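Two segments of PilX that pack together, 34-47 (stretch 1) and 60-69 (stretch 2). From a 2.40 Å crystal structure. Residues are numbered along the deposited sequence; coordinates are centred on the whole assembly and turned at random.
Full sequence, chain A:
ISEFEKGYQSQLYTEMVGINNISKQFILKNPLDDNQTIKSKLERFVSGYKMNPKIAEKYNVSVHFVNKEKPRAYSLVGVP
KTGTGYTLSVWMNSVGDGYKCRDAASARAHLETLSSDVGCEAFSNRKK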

ATOM      1  N   ASP A  34      14.510 -17.235  -2.386  1.00 44.50           N
ATOM      2  CA  ASP A  34      15.260 -16.584  -1.315  1.00 44.04           C
ATOM      3  C   ASP A  34      14.744 -15.155  -1.063  1.00 44.93           C
ATOM      4  O   ASP A  34      13.922 -14.623  -1.832  1.00 44.28           O
ATOM      5  N   ASN A  35      15.161 -14.561   0.049  1.00 45.48           N
ATOM      6  CA  ASN A  35      14.591 -13.281   0.462  1.00 47.33           C
ATOM      7  C   ASN A  35      14.877 -12.141  -0.488  1.00 48.46           C
ATOM      8  O   ASN A  35      14.084 -11.203  -0.602  1.00 47.84           O
ATOM      9  N   GLN A  36      16.033 -12.208  -1.153  1.00 48.49           N
ATOM     10  CA  GLN A  36      16.377 -11.238  -2.169  1.00 47.82           C
ATOM     11  C   GLN A  36      15.437 -11.341  -3.376  1.00 46.96           C
ATOM     12  O   GLN A  36      15.042 -10.336  -3.957  1.00 47.41           O
ATOM     13  N   THR A  37      15.084 -12.564  -3.752  1.00 46.84           N
ATOM     14  CA  THR A  37      14.141 -12.823  -4.834  1.00 46.55           C
ATOM     15  C   THR A  37      12.696 -12.420  -4.497  1.00 47.74           C
ATOM     16  O   THR A  37      12.001 -11.820  -5.318  1.00 47.57           O
ATOM     17  N   ILE A  38      12.248 -12.734  -3.283  1.00 48.54           N
ATOM     18  CA  ILE A  38      10.912 -12.335  -2.850  1.00 48.47           C
ATOM     19  C   ILE A  38      10.823 -10.806  -2.875  1.00 48.34           C
ATOM     20  O   ILE A  38       9.847 -10.246  -3.344  1.00 49.42           O
ATOM     21  N   LYS A  39      11.842 -10.140  -2.338  1.00 46.88           N
ATOM     22  CA  LYS A  39      11.846  -8.695  -2.227  1.00 44.94           C
ATOM     23  C   LYS A  39      11.770  -8.017  -3.597  1.00 47.35           C
ATOM     24  O   LYS A  39      10.936  -7.144  -3.796  1.00 47.10           O
ATOM     25  N   SER A  40      12.615  -8.414  -4.558  1.00 48.38           N
ATOM     26  CA  SER A  40      12.543  -7.731  -5.855  1.00 49.02           C
ATOM     27  C   SER A  40      11.291  -8.086  -6.628  1.00 46.74           C
ATOM     28  O   SER A  40      10.734  -7.240  -7.319  1.00 44.97           O
ATOM     29  N   LYS A  41      10.858  -9.340  -6.535  1.00 47.02           N
ATOM     30  CA  LYS A  41       9.532  -9.705  -7.078  1.00 46.52           C
ATOM     31  C   LYS A  41       8.397  -8.845  -6.497  1.00 47.11           C
ATOM     32  O   LYS A  41       7.605  -8.279  -7.257  1.00 48.29           O
ATOM     33  N   LEU A  42       8.349  -8.662  -5.181  1.00 45.46           N
ATOM     34  CA  LEU A  42       7.310  -7.796  -4.639  1.00 46.71           C
ATOM     35  C   LEU A  42       7.353  -6.412  -5.269  1.00 47.04           C
ATOM     36  O   LEU A  42       6.320  -5.865  -5.673  1.00 48.02           O
ATOM     37  N   GLU A  43       8.565  -5.848  -5.326  1.00 47.04           N
ATOM     38  CA  GLU A  43       8.828  -4.507  -5.868  1.00 45.11           C
ATOM     39  C   GLU A  43       8.437  -4.380  -7.343  1.00 45.12           C
ATOM     40  O   GLU A  43       7.848  -3.387  -7.740  1.00 47.97           O
ATOM     41  N   ARG A  44       8.780  -5.358  -8.165  1.00 45.57           N
ATOM     42  CA  ARG A  44       8.371  -5.338  -9.577  1.00 46.06           C
ATOM     43  C   ARG A  44       6.880  -5.486  -9.721  1.00 45.19           C
ATOM     44  O   ARG A  44       6.266  -4.810 -10.523  1.00 46.84           O
ATOM     45  N   PHE A  45       6.296  -6.414  -8.972  1.00 45.40           N
ATOM     46  CA  PHE A  45       4.891  -6.704  -9.136  1.00 46.78           C
ATOM     47  C   PHE A  45       4.069  -5.483  -8.748  1.00 47.68           C
ATOM     48  O   PHE A  45       3.264  -4.995  -9.519  1.00 46.66           O
ATOM     49  N   VAL A  46       4.289  -5.004  -7.535  1.00 50.21           N
ATOM     50  CA  VAL A  46       3.566  -3.834  -7.014  1.00 51.91           C
ATOM     51  C   VAL A  46       3.724  -2.593  -7.862  1.00 51.84           C
ATOM     52  O   VAL A  46       2.745  -1.896  -8.153  1.00 51.72           O
ATOM     53  N   SER A  47       4.957  -2.309  -8.266  1.00 51.49           N
ATOM     54  CA  SER A  47       5.198  -1.075  -8.990  1.00 51.00           C
ATOM     55  C   SER A  47       4.695  -1.179 -10.411  1.00 49.39           C
ATOM     56  O   SER A  47       4.426  -0.187 -11.047  1.00 48.28           O
ATOM     57  N   ASN A  60      -0.287   6.662  -6.586  1.00 48.42           N
ATOM     58  CA  ASN A  60       0.832   5.703  -6.690  1.00 47.62           C
ATOM     59  C   ASN A  60       0.847   4.669  -5.552  1.00 47.77           C
ATOM     60  O   ASN A  60       0.628   4.998  -4.400  1.00 48.95           O
ATOM     61  N   VAL A  61       1.068   3.406  -5.884  1.00 47.40           N
ATOM     62  CA  VAL A  61       1.178   2.387  -4.856  1.00 46.72           C
ATOM     63  C   VAL A  61       2.617   1.823  -4.794  1.00 47.35           C
ATOM     64  O   VAL A  61       3.241   1.531  -5.827  1.00 45.89           O
ATOM     65  N   SER A  62       3.173   1.706  -3.582  1.00 47.32           N
ATOM     66  CA  SER A  62       4.545   1.186  -3.453  1.00 45.71           C
ATOM     67  C   SER A  62       4.595   0.236  -2.266  1.00 44.90           C
ATOM     68  O   SER A  62       3.709   0.313  -1.421  1.00 43.97           O
ATOM     69  N   VAL A  63       5.616  -0.635  -2.213  1.00 43.94           N
ATOM     70  CA  VAL A  63       5.796  -1.674  -1.160  1.00 44.80           C
ATOM     71  C   VAL A  63       7.104  -1.363  -0.376  1.00 47.33           C
ATOM     72  O   VAL A  63       8.108  -0.871  -0.932  1.00 48.64           O
ATOM     73  N   HIS A  64       7.087  -1.594   0.926  1.00 47.63           N
ATOM     74  CA  HIS A  64       8.174  -1.117   1.770  1.00 46.95           C
ATOM     75  C   HIS A  64       8.573  -2.184   2.764  1.00 45.95           C
ATOM     76  O   HIS A  64       7.765  -3.005   3.143  1.00 47.81           O
ATOM     77  N   PHE A  65       9.829  -2.180   3.159  1.00 46.23           N
ATOM     78  CA  PHE A  65      10.424  -3.232   3.958  1.00 46.46           C
ATOM     79  C   PHE A  65      11.207  -2.610   5.091  1.00 47.97           C
ATOM     80  O   PHE A  65      11.982  -1.672   4.900  1.00 49.68           O
ATOM     81  N   VAL A  66      11.053  -3.137   6.280  1.00 49.25           N
ATOM     82  CA  VAL A  66      11.911  -2.670   7.338  1.00 50.09           C
ATOM     83  C   VAL A  66      13.244  -3.380   7.218  1.00 49.45           C
ATOM     84  O   VAL A  66      14.302  -2.772   7.392  1.00 50.09           O
ATOM     85  N   ASN A  67      13.163  -4.657   6.870  1.00 48.99           N
ATOM     86  CA  ASN A  67      14.272  -5.588   6.920  1.00 47.68           C
ATOM     87  C   ASN A  67      14.243  -6.400   5.634  1.00 48.68           C
ATOM     88  O   ASN A  67      13.325  -7.212   5.420  1.00 48.28           O
ATOM     89  N   LYS A  68      15.239  -6.186   4.784  1.00 48.73           N
ATOM     90  CA  LYS A  68      15.358  -6.902   3.533  1.00 48.81           C
ATOM     91  C   LYS A  68      15.488  -8.401   3.751  1.00 49.52           C
ATOM     92  O   LYS A  68      15.411  -9.181   2.803  1.00 50.79           O
ATOM     93  N   GLU A  69      15.691  -8.831   4.987  1.00 49.21           N
ATOM     94  CA  GLU A  69      15.842 -10.271   5.214  1.00 49.22           C
ATOM     95  C   GLU A  69      14.525 -10.862   5.766  1.00 49.26           C
ATOM     96  O   GLU A  69      14.360 -12.093   5.900  1.00 49.38           O
TER

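The contact is a helix laid almost antiparallel against a strand: the N-to-C directions of 35-47 and 60-65 differ by 170°, and the axes come within 7.5 Å of each other; the two stretches together bury 545 Å², both sides summed. Helix periodicity sets the inward face. Asn 35, Lys 39, Leu 42 and Val 46 point their CA-to-CB bonds toward the second stretch, a spacing of four, three and four residues. The strand answers with alternation: Val 63 and Phe 65 point toward the helix, Ser 62 and His 64 away, and Val 61 sideways.

The apolar rule is small against small at one end and ring against mixed neighbours further along. Val 46 (t) sits over the strand with both methyls engaged. Val 46 CG1 lies 4.0 Å from Val 61 CG1 (t) and 3.7 Å from the carbonyl Val 61 O, while Val 46 CG2 reaches Val 63 CB at 3.9 Å. Val 63 (p) turns its CG1 to the helix backbone, 3.8 Å from Glu 43 CA and 3.9 Å from Leu 42 O, so a branched strand residue packs directly on the helix surface. Leu 42 (m, t) sends CD1 to the edge of the Phe 65 ring, 3.6 Å from Phe 65 CE1.

Phe 65 (chi1 m) has the largest covered area of the contact, and its ring is shared between aliphatic and charged residues. The long arm of Lys 39 (t, t, t, m) crosses one face: Lys 39 CG stands 4.1 Å from the ring centroid of Phe 65, only 16° off the normal, a CH-pi contact. Further out, Lys 39 CD touches Lys 68 CB (chi1 p) at 3.9 Å. A lysine can thus serve as a hydrophobic cover while its amine stays with a charged partner: Lys 39 NZ makes a salt bridge to Glu 43 OE2 at 2.6 Å, one helical turn on. Glu 43 (m, t) starts sideways, but its end comes nearer the strand, placing Glu 43 OE2 3.5 Å from Phe 65 CE2.

Direct polar pairing across the stretches is sparse and lies at the start of the helix. Asn 35 (m) donates from ND2 to Glu 69 OE1 at 3.2 Å, the only hydrogen bond across the contact. Glu 69 begins with its CA-to-CB bond away, yet its chain bends back to accept. On the outward side of the strand, Ser 62 OG (chi1 p) and His 64 NE2 are hydrogen-bonded at 2.6 Å, outside the packed layer. Asp 34 caps the helix, its OD2 accepting from Thr 37 N at 2.7 Å.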

ATOM      1  CB  ASP A  34      16.764 -16.629  -1.593  1.00 44.40           C
ATOM      2  CG  ASP A  34      17.181 -15.699  -2.727  1.00 45.09           C
ATOM      3  OD1 ASP A  34      18.293 -15.836  -3.251  1.00 45.93           O
ATOM      4  OD2 ASP A  34      16.404 -14.825  -3.108  1.00 45.63           O
ATOM      5  CB  ASN A  35      15.108 -12.897   1.826  1.00 49.31           C
ATOM      6  CG  ASN A  35      14.660 -13.855   2.906  1.00 50.49           C
ATOM      7  OD1 ASN A  35      13.621 -14.528   2.800  1.00 52.04           O
ATOM      8  ND2 ASN A  35      15.445 -13.916   3.964  1.00 51.47           N
ATOM      9  CB  GLN A  36      17.826 -11.467  -2.598  1.00 50.44           C
ATOM     10  CG  GLN A  36      18.166 -10.849  -3.915  1.00 52.17           C
ATOM     11  CD  GLN A  36      19.623 -10.584  -4.059  1.00 54.63           C
ATOM     12  OE1 GLN A  36      20.481 -11.396  -3.619  1.00 55.96           O
ATOM     13  NE2 GLN A  36      19.948  -9.440  -4.690  1.00 54.57           N
ATOM     14  CB  THR A  37      14.212 -14.290  -5.221  1.00 46.29           C
ATOM     15  OG1 THR A  37      15.542 -14.573  -5.677  1.00 45.15           O
ATOM     16  CG2 THR A  37      13.210 -14.636  -6.310  1.00 44.31           C
ATOM     17  CB  ILE A  38      10.609 -12.801  -1.385  1.00 49.71           C
ATOM     18  CG1 ILE A  38      10.648 -14.347  -1.226  1.00 49.60           C
ATOM     19  CG2 ILE A  38       9.301 -12.171  -0.853  1.00 48.71           C
ATOM     20  CD1 ILE A  38       9.732 -15.102  -2.124  1.00 49.30           C
ATOM     21  CB  LYS A  39      13.080  -8.200  -1.463  1.00 43.84           C
ATOM     22  CG  LYS A  39      13.216  -6.656  -1.432  1.00 41.71           C
ATOM     23  CD  LYS A  39      14.231  -6.191  -0.417  1.00 43.29           C
ATOM     24  CE  LYS A  39      14.426  -4.630  -0.449  1.00 43.65           C
ATOM     25  NZ  LYS A  39      14.782  -4.147  -1.820  1.00 42.44           N
ATOM     26  CB  SER A  40      13.819  -7.902  -6.724  1.00 49.95           C
ATOM     27  OG  SER A  40      14.315  -9.209  -6.663  1.00 51.85           O
ATOM     28  CB  LYS A  41       9.248 -11.191  -6.916  1.00 46.90           C
ATOM     29  CG  LYS A  41       9.972 -12.091  -7.947  1.00 46.75           C
ATOM     30  CD  LYS A  41       9.589 -13.539  -7.704  1.00 47.27           C
ATOM     31  CE  LYS A  41      10.318 -14.558  -8.632  1.00 46.37           C
ATOM     32  NZ  LYS A  41      10.042 -15.970  -8.178  1.00 44.82           N
ATOM     33  CB  LEU A  42       7.438  -7.667  -3.108  1.00 45.57           C
ATOM     34  CG  LEU A  42       6.980  -8.923  -2.345  1.00 45.68           C
ATOM     35  CD1 LEU A  42       7.550  -8.935  -0.920  1.00 45.86           C
ATOM     36  CD2 LEU A  42       5.455  -9.074  -2.349  1.00 44.08           C
ATOM     37  CB  GLU A  43      10.307  -4.092  -5.603  1.00 42.82           C
ATOM     38  CG  GLU A  43      10.647  -3.973  -4.089  1.00 42.87           C
ATOM     39  CD  GLU A  43      12.130  -3.736  -3.800  1.00 44.34           C
ATOM     40  OE1 GLU A  43      12.980  -3.944  -4.689  1.00 44.09           O
ATOM     41  OE2 GLU A  43      12.463  -3.330  -2.665  1.00 44.59           O
ATOM     42  CB  ARG A  44       9.036  -6.475 -10.348  1.00 47.26           C
ATOM     43  CG  ARG A  44      10.145  -6.018 -11.220  1.00 51.46           C
ATOM     44  CD  ARG A  44      10.838  -7.181 -11.858  1.00 53.01           C
ATOM     45  NE  ARG A  44      11.460  -8.005 -10.832  1.00 54.36           N
ATOM     46  CZ  ARG A  44      12.755  -7.961 -10.556  1.00 55.91           C
ATOM     47  NH1 ARG A  44      13.259  -8.754  -9.607  1.00 56.35           N
ATOM     48  NH2 ARG A  44      13.549  -7.137 -11.252  1.00 55.70           N
ATOM     49  CB  PHE A  45       4.417  -7.905  -8.305  1.00 45.82           C
ATOM     50  CG  PHE A  45       2.921  -8.052  -8.337  1.00 46.14           C
ATOM     51  CD1 PHE A  45       2.149  -7.917  -7.168  1.00 45.77           C
ATOM     52  CD2 PHE A  45       2.274  -8.168  -9.546  1.00 43.91           C
ATOM     53  CE1 PHE A  45       0.763  -8.006  -7.224  1.00 44.25           C
ATOM     54  CE2 PHE A  45       0.889  -8.251  -9.607  1.00 44.75           C
ATOM     55  CZ  PHE A  45       0.133  -8.167  -8.446  1.00 44.83           C
ATOM     56  CB  VAL A  46       4.023  -3.495  -5.586  1.00 53.79           C
ATOM     57  CG1 VAL A  46       3.430  -2.115  -5.132  1.00 53.67           C
ATOM     58  CG2 VAL A  46       3.650  -4.684  -4.610  1.00 53.47           C
ATOM     59  CB  SER A  47       6.686  -0.674  -8.964  1.00 51.84           C
ATOM     60  OG  SER A  47       7.459  -1.515  -9.802  1.00 52.73           O
ATOM     61  CB  ASN A  60       2.167   6.427  -6.779  1.00 46.97           C
ATOM     62  CG  ASN A  60       2.297   7.242  -8.062  1.00 47.42           C
ATOM     63  OD1 ASN A  60       1.985   6.769  -9.158  1.00 46.89           O
ATOM     64  ND2 ASN A  60       2.695   8.480  -7.922  1.00 46.27           N
ATOM     65  CB  VAL A  61       0.078   1.299  -5.053  1.00 45.89           C
ATOM     66  CG1 VAL A  61       0.269   0.146  -4.105  1.00 46.14           C
ATOM     67  CG2 VAL A  61      -1.297   1.921  -4.849  1.00 42.83           C
ATOM     68  CB  SER A  62       5.534   2.337  -3.294  1.00 44.61           C
ATOM     69  OG  SER A  62       5.087   3.212  -2.257  1.00 46.43           O
ATOM     70  CB  VAL A  63       5.808  -3.145  -1.784  1.00 43.81           C
ATOM     71  CG1 VAL A  63       6.963  -3.295  -2.794  1.00 45.47           C
ATOM     72  CG2 VAL A  63       5.918  -4.208  -0.768  1.00 40.38           C
ATOM     73  CB  HIS A  64       7.745   0.205   2.449  1.00 48.46           C
ATOM     74  CG  HIS A  64       7.301   1.253   1.462  1.00 49.88           C
ATOM     75  ND1 HIS A  64       8.156   2.214   0.954  1.00 47.90           N
ATOM     76  CD2 HIS A  64       6.107   1.434   0.825  1.00 50.05           C
ATOM     77  CE1 HIS A  64       7.498   2.964   0.082  1.00 48.42           C
ATOM     78  NE2 HIS A  64       6.253   2.516  -0.015  1.00 47.96           N
ATOM     79  CB  PHE A  65      11.393  -4.055   3.088  1.00 45.37           C
ATOM     80  CG  PHE A  65      10.746  -4.644   1.877  1.00 45.94           C
ATOM     81  CD1 PHE A  65      10.117  -5.894   1.954  1.00 44.85           C
ATOM     82  CD2 PHE A  65      10.704  -3.930   0.675  1.00 44.39           C
ATOM     83  CE1 PHE A  65       9.460  -6.422   0.854  1.00 45.82           C
ATOM     84  CE2 PHE A  65      10.074  -4.446  -0.421  1.00 45.46           C
ATOM     85  CZ  PHE A  65       9.431  -5.693  -0.344  1.00 45.49           C
ATOM     86  CB  VAL A  66      11.270  -2.894   8.710  1.00 51.01           C
ATOM     87  CG1 VAL A  66      12.315  -2.715   9.852  1.00 51.74           C
ATOM     88  CG2 VAL A  66      10.130  -1.893   8.868  1.00 51.52           C
ATOM     89  CB  ASN A  67      14.089  -6.530   8.129  1.00 47.61           C
ATOM     90  CG  ASN A  67      15.250  -7.513   8.304  1.00 48.53           C
ATOM     91  OD1 ASN A  67      16.210  -7.504   7.544  1.00 48.67           O
ATOM     92  ND2 ASN A  67      15.142  -8.383   9.293  1.00 49.14           N
ATOM     93  CB  LYS A  68      16.553  -6.384   2.727  1.00 48.84           C
ATOM     94  CG  LYS A  68      17.918  -6.841   3.249  1.00 49.48           C
ATOM     95  CD  LYS A  68      19.052  -6.323   2.397  1.00 48.68           C
ATOM     96  CE  LYS A  68      20.394  -6.465   3.120  1.00 49.76           C
ATOM     97  NZ  LYS A  68      20.887  -7.880   3.268  1.00 49.40           N
ATOM     98  CB  GLU A  69      17.064 -10.558   6.098  1.00 49.41           C
ATOM     99  CG  GLU A  69      17.770 -11.863   5.775  1.00 51.90           C
ATOM    100  CD  GLU A  69      18.511 -11.902   4.411  1.00 52.34           C
ATOM    101  OE1 GLU A  69      18.483 -12.977   3.768  1.00 52.51           O
ATOM    102  OE2 GLU A  69      19.136 -10.895   3.996  1.00 51.83           O
TER